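Local coordinates for c-di-GMP synthase (Capnocytophaga granulosa, PDB 6WT9), which joins two GTP molecules into the second messenger 3',3'-c-di-GMP, the signal of a CBASS system that defends bacteria against phage, at residues 6-17 with 40-48. Numbering follows the deposited sequence.
Sequences YSALFENLQNRS and DVLKYITLA
Tyr44 of helix 40-48 meets Tyr6, Leu9 and Leu13, on successive turns of helix 6-17; a tyrosine suits the place because its ring offers them apolar carbons while its hydroxyl reaches Asp259. Its CB lies 4.1 Å from Tyr6 CD1. With CG anti to the backbone N (chi1 178°), the ring reaches across the neighbouring helix: CD2 approaches Tyr6 CD1 at 3.8 Å, the two ring planes inclined at 48°, while CE1 touches Leu9 CB at 3.6 Å and CD1 touches Leu13 CD2 at 4.0 Å. Leu9 CD1 lies over one ring face. At the tip, OH hydrogen-bonds to Asp259, giving the buried phenol a polar partner. The two segments run roughly parallel, crossing at 30° with axes 8.4 Å apart, and belong to the helical part of this CD-NTase, packing against helices 245-259 and 327-347. Leu47 is a knob in a hole made by Phe10, Leu13, Gln14 and Ser17, its branched end touching Phe10 CE1 through CD2. Val41 CG2 sits over the centre of the Tyr6 ring, and Lys43 CB over one face of Phe10; the extended lysine chain passes CD by Phe10 CE2 and carries the amine away from the helix. Next to Tyr6, a water accepts from Ser7 N and donates to Asp40 OD2, a carboxylate suited to this partly exposed margin.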
loop_
_atom_site.group_PDB
_atom_site.type_symbol
_atom_site.label_atom_id
_atom_site.label_comp_id
_atom_site.label_asym_id
_atom_site.label_seq_id
_atom_site.Cartn_x
_atom_site.Cartn_y
_atom_site.Cartn_z
ATOM N N TYR A 6 -21.646 2.255 12.234
ATOM C CA TYR A 6 -21.232 2.508 10.858
ATOM C C TYR A 6 -21.398 3.971 10.472
ATOM O O TYR A 6 -20.686 4.457 9.587
ATOM C CB TYR A 6 -22.004 1.598 9.904
ATOM C CG TYR A 6 -21.626 0.144 10.058
ATOM C CD1 TYR A 6 -20.386 -0.316 9.637
ATOM C CD2 TYR A 6 -22.501 -0.764 10.638
ATOM C CE1 TYR A 6 -20.030 -1.642 9.779
ATOM C CE2 TYR A 6 -22.153 -2.094 10.786
ATOM C CZ TYR A 6 -20.915 -2.527 10.356
ATOM O OH TYR A 6 -20.561 -3.850 10.496
ATOM N N SER A 7 -22.319 4.685 11.120
ATOM C CA SER A 7 -22.443 6.121 10.883
ATOM C C SER A 7 -21.173 6.856 11.298
ATOM O O SER A 7 -20.656 7.698 10.555
ATOM C CB SER A 7 -23.650 6.674 11.638
ATOM O OG SER A 7 -23.685 8.090 11.575
ATOM N N ALA A 8 -20.659 6.551 12.492
ATOM C CA ALA A 8 -19.426 7.183 12.948
ATOM C C ALA A 8 -18.223 6.672 12.164
ATOM O O ALA A 8 -17.297 7.436 11.868
ATOM C CB ALA A 8 -19.235 6.944 14.445
ATOM N N LEU A 9 -18.217 5.382 11.821
ATOM C CA LEU A 9 -17.121 4.837 11.027
ATOM C C LEU A 9 -17.100 5.443 9.628
ATOM O O LEU A 9 -16.026 5.661 9.055
ATOM C CB LEU A 9 -17.234 3.314 10.955
ATOM C CG LEU A 9 -16.880 2.531 12.221
ATOM C CD1 LEU A 9 -17.320 1.080 12.092
ATOM C CD2 LEU A 9 -15.388 2.607 12.502
ATOM N N PHE A 10 -18.276 5.723 9.063
ATOM C CA PHE A 10 -18.327 6.328 7.735
ATOM C C PHE A 10 -17.796 7.756 7.755
ATOM O O PHE A 10 -17.039 8.152 6.861
ATOM C CB PHE A 10 -19.755 6.298 7.194
ATOM C CG PHE A 10 -19.919 7.017 5.886
ATOM C CD1 PHE A 10 -19.395 6.485 4.721
ATOM C CD2 PHE A 10 -20.601 8.221 5.822
ATOM C CE1 PHE A 10 -19.542 7.140 3.519
ATOM C CE2 PHE A 10 -20.751 8.881 4.621
ATOM C CZ PHE A 10 -20.221 8.339 3.467
ATOM N N GLU A 11 -18.190 8.547 8.757
ATOM C CA GLU A 11 -17.684 9.912 8.875
ATOM C C GLU A 11 -16.172 9.921 9.047
ATOM O O GLU A 11 -15.459 10.665 8.362
ATOM C CB GLU A 11 -18.353 10.629 10.048
ATOM C CG GLU A 11 -19.740 11.166 9.752
ATOM C CD GLU A 11 -20.294 11.990 10.897
ATOM O OE1 GLU A 11 -19.955 11.696 12.064
ATOM O OE2 GLU A 11 -21.061 12.939 10.631
ATOM N N ASN A 12 -15.665 9.097 9.969
ATOM C CA ASN A 12 -14.224 9.008 10.176
ATOM C C ASN A 12 -13.511 8.573 8.903
ATOM O O ASN A 12 -12.408 9.047 8.606
ATOM C CB ASN A 12 -13.921 8.041 11.322
ATOM C CG ASN A 12 -12.438 7.940 11.620
ATOM O OD1 ASN A 12 -11.888 8.756 12.356
ATOM N ND2 ASN A 12 -11.783 6.937 11.046
ATOM N N LEU A 13 -14.129 7.672 8.136
ATOM C CA LEU A 13 -13.535 7.248 6.875
ATOM C C LEU A 13 -13.496 8.386 5.862
ATOM O O LEU A 13 -12.549 8.476 5.071
ATOM C CB LEU A 13 -14.304 6.056 6.310
ATOM C CG LEU A 13 -13.709 5.383 5.073
ATOM C CD1 LEU A 13 -12.266 4.984 5.335
ATOM C CD2 LEU A 13 -14.538 4.173 4.687
ATOM N N GLN A 14 -14.509 9.258 5.867
ATOM C CA GLN A 14 -14.485 10.425 4.989
ATOM C C GLN A 14 -13.300 11.327 5.310
ATOM O O GLN A 14 -12.644 11.850 4.402
ATOM C CB GLN A 14 -15.796 11.204 5.104
ATOM C CG GLN A 14 -16.975 10.582 4.365
ATOM C CD GLN A 14 -18.257 11.376 4.546
ATOM O OE1 GLN A 14 -18.621 11.742 5.662
ATOM N NE2 GLN A 14 -18.944 11.653 3.443
ATOM N N ASN A 15 -13.010 11.519 6.598
ATOM C CA ASN A 15 -11.873 12.339 6.994
ATOM C C ASN A 15 -10.543 11.663 6.691
ATOM O O ASN A 15 -9.534 12.356 6.519
ATOM C CB ASN A 15 -11.962 12.675 8.483
ATOM C CG ASN A 15 -13.178 13.521 8.817
ATOM O OD1 ASN A 15 -13.625 14.335 8.008
ATOM N ND2 ASN A 15 -13.718 13.334 10.014
ATOM N N ARG A 16 -10.516 10.333 6.619
ATOM C CA ARG A 16 -9.281 9.632 6.290
ATOM C C ARG A 16 -8.973 9.721 4.799
ATOM O O ARG A 16 -7.855 10.072 4.410
ATOM C CB ARG A 16 -9.377 8.173 6.736
ATOM C CG ARG A 16 -8.189 7.310 6.344
ATOM C CD ARG A 16 -8.458 5.851 6.683
ATOM N NE ARG A 16 -8.714 5.675 8.110
ATOM C CZ ARG A 16 -9.536 4.763 8.618
ATOM N NH1 ARG A 16 -10.198 3.937 7.813
ATOM N NH2 ARG A 16 -9.704 4.683 9.932
ATOM N N SER A 17 -9.956 9.413 3.951
ATOM C CA SER A 17 -9.735 9.419 2.510
ATOM C C SER A 17 -9.896 10.801 1.890
ATOM O O SER A 17 -9.322 11.057 0.825
ATOM C CB SER A 17 -10.689 8.435 1.822
ATOM O OG SER A 17 -12.045 8.767 2.070
ATOM N N ASP A 40 -26.134 3.047 6.533
ATOM C CA ASP A 40 -24.774 3.350 6.967
ATOM C C ASP A 40 -23.797 2.222 6.661
ATOM O O ASP A 40 -22.625 2.487 6.367
ATOM C CB ASP A 40 -24.765 3.666 8.462
ATOM C CG ASP A 40 -25.587 4.895 8.804
ATOM O OD1 ASP A 40 -25.609 5.841 7.990
ATOM O OD2 ASP A 40 -26.208 4.915 9.886
ATOM N N VAL A 41 -24.241 0.964 6.727
ATOM C CA VAL A 41 -23.305 -0.134 6.507
ATOM C C VAL A 41 -22.880 -0.196 5.045
ATOM O O VAL A 41 -21.729 -0.530 4.743
ATOM C CB VAL A 41 -23.901 -1.470 6.992
ATOM C CG1 VAL A 41 -25.100 -1.871 6.154
ATOM C CG2 VAL A 41 -22.842 -2.565 6.980
ATOM N N LEU A 42 -23.778 0.143 4.117
ATOM C CA LEU A 42 -23.398 0.176 2.708
ATOM C C LEU A 42 -22.485 1.355 2.403
ATOM O O LEU A 42 -21.607 1.246 1.540
ATOM C CB LEU A 42 -24.643 0.231 1.820
ATOM C CG LEU A 42 -25.662 -0.900 1.954
ATOM C CD1 LEU A 42 -26.771 -0.736 0.929
ATOM C CD2 LEU A 42 -24.994 -2.263 1.819
ATOM N N LYS A 43 -22.681 2.485 3.090
ATOM C CA LYS A 43 -21.803 3.636 2.900
ATOM C C LYS A 43 -20.379 3.307 3.321
ATOM O O LYS A 43 -19.418 3.614 2.606
ATOM C CB LYS A 43 -22.317 4.834 3.699
ATOM C CG LYS A 43 -23.673 5.369 3.288
ATOM C CD LYS A 43 -24.044 6.552 4.171
ATOM C CE LYS A 43 -25.396 7.134 3.811
ATOM N NZ LYS A 43 -25.716 8.311 4.668
ATOM N N TYR A 44 -20.227 2.690 4.494
ATOM C CA TYR A 44 -18.899 2.381 5.009
ATOM C C TYR A 44 -18.179 1.382 4.115
ATOM O O TYR A 44 -16.994 1.557 3.811
ATOM C CB TYR A 44 -19.011 1.852 6.440
ATOM C CG TYR A 44 -17.693 1.451 7.062
ATOM C CD1 TYR A 44 -16.767 2.408 7.451
ATOM C CD2 TYR A 44 -17.381 0.114 7.272
ATOM C CE1 TYR A 44 -15.564 2.047 8.023
ATOM C CE2 TYR A 44 -16.182 -0.257 7.844
ATOM C CZ TYR A 44 -15.277 0.712 8.219
ATOM O OH TYR A 44 -14.080 0.345 8.789
ATOM N N ILE A 45 -18.881 0.339 3.671
ATOM C CA ILE A 45 -18.260 -0.667 2.817
ATOM C C ILE A 45 -17.884 -0.070 1.466
ATOM O O ILE A 45 -16.786 -0.311 0.951
ATOM C CB ILE A 45 -19.194 -1.881 2.658
ATOM C CG1 ILE A 45 -19.449 -2.541 4.015
ATOM C CG2 ILE A 45 -18.602 -2.891 1.688
ATOM C CD1 ILE A 45 -20.571 -3.554 3.992
ATOM N N THR A 46 -18.782 0.723 0.874
ATOM C CA THR A 46 -18.511 1.287 -0.445
ATOM C C THR A 46 -17.342 2.262 -0.405
ATOM O O THR A 46 -16.501 2.267 -1.312
ATOM C CB THR A 46 -19.759 1.980 -0.994
ATOM O OG1 THR A 46 -20.841 1.043 -1.062
ATOM C CG2 THR A 46 -19.489 2.523 -2.387
ATOM N N LEU A 47 -17.266 3.093 0.637
ATOM C CA LEU A 47 -16.163 4.042 0.733
ATOM C C LEU A 47 -14.854 3.350 1.089
ATOM O O LEU A 47 -13.791 3.764 0.614
ATOM C CB LEU A 47 -16.487 5.130 1.756
ATOM C CG LEU A 47 -15.498 6.296 1.789
ATOM C CD1 LEU A 47 -15.294 6.852 0.389
ATOM C CD2 LEU A 47 -15.976 7.386 2.736
ATOM N N ALA A 48 -14.907 2.295 1.906
ATOM C CA ALA A 48 -13.693 1.569 2.262
ATOM C C ALA A 48 -13.088 0.837 1.073
ATOM O O ALA A 48 -11.909 0.473 1.121
ATOM C CB ALA A 48 -13.978 0.578 3.392
HETATM O O HOH W 1 -24.976 3.806 12.127
#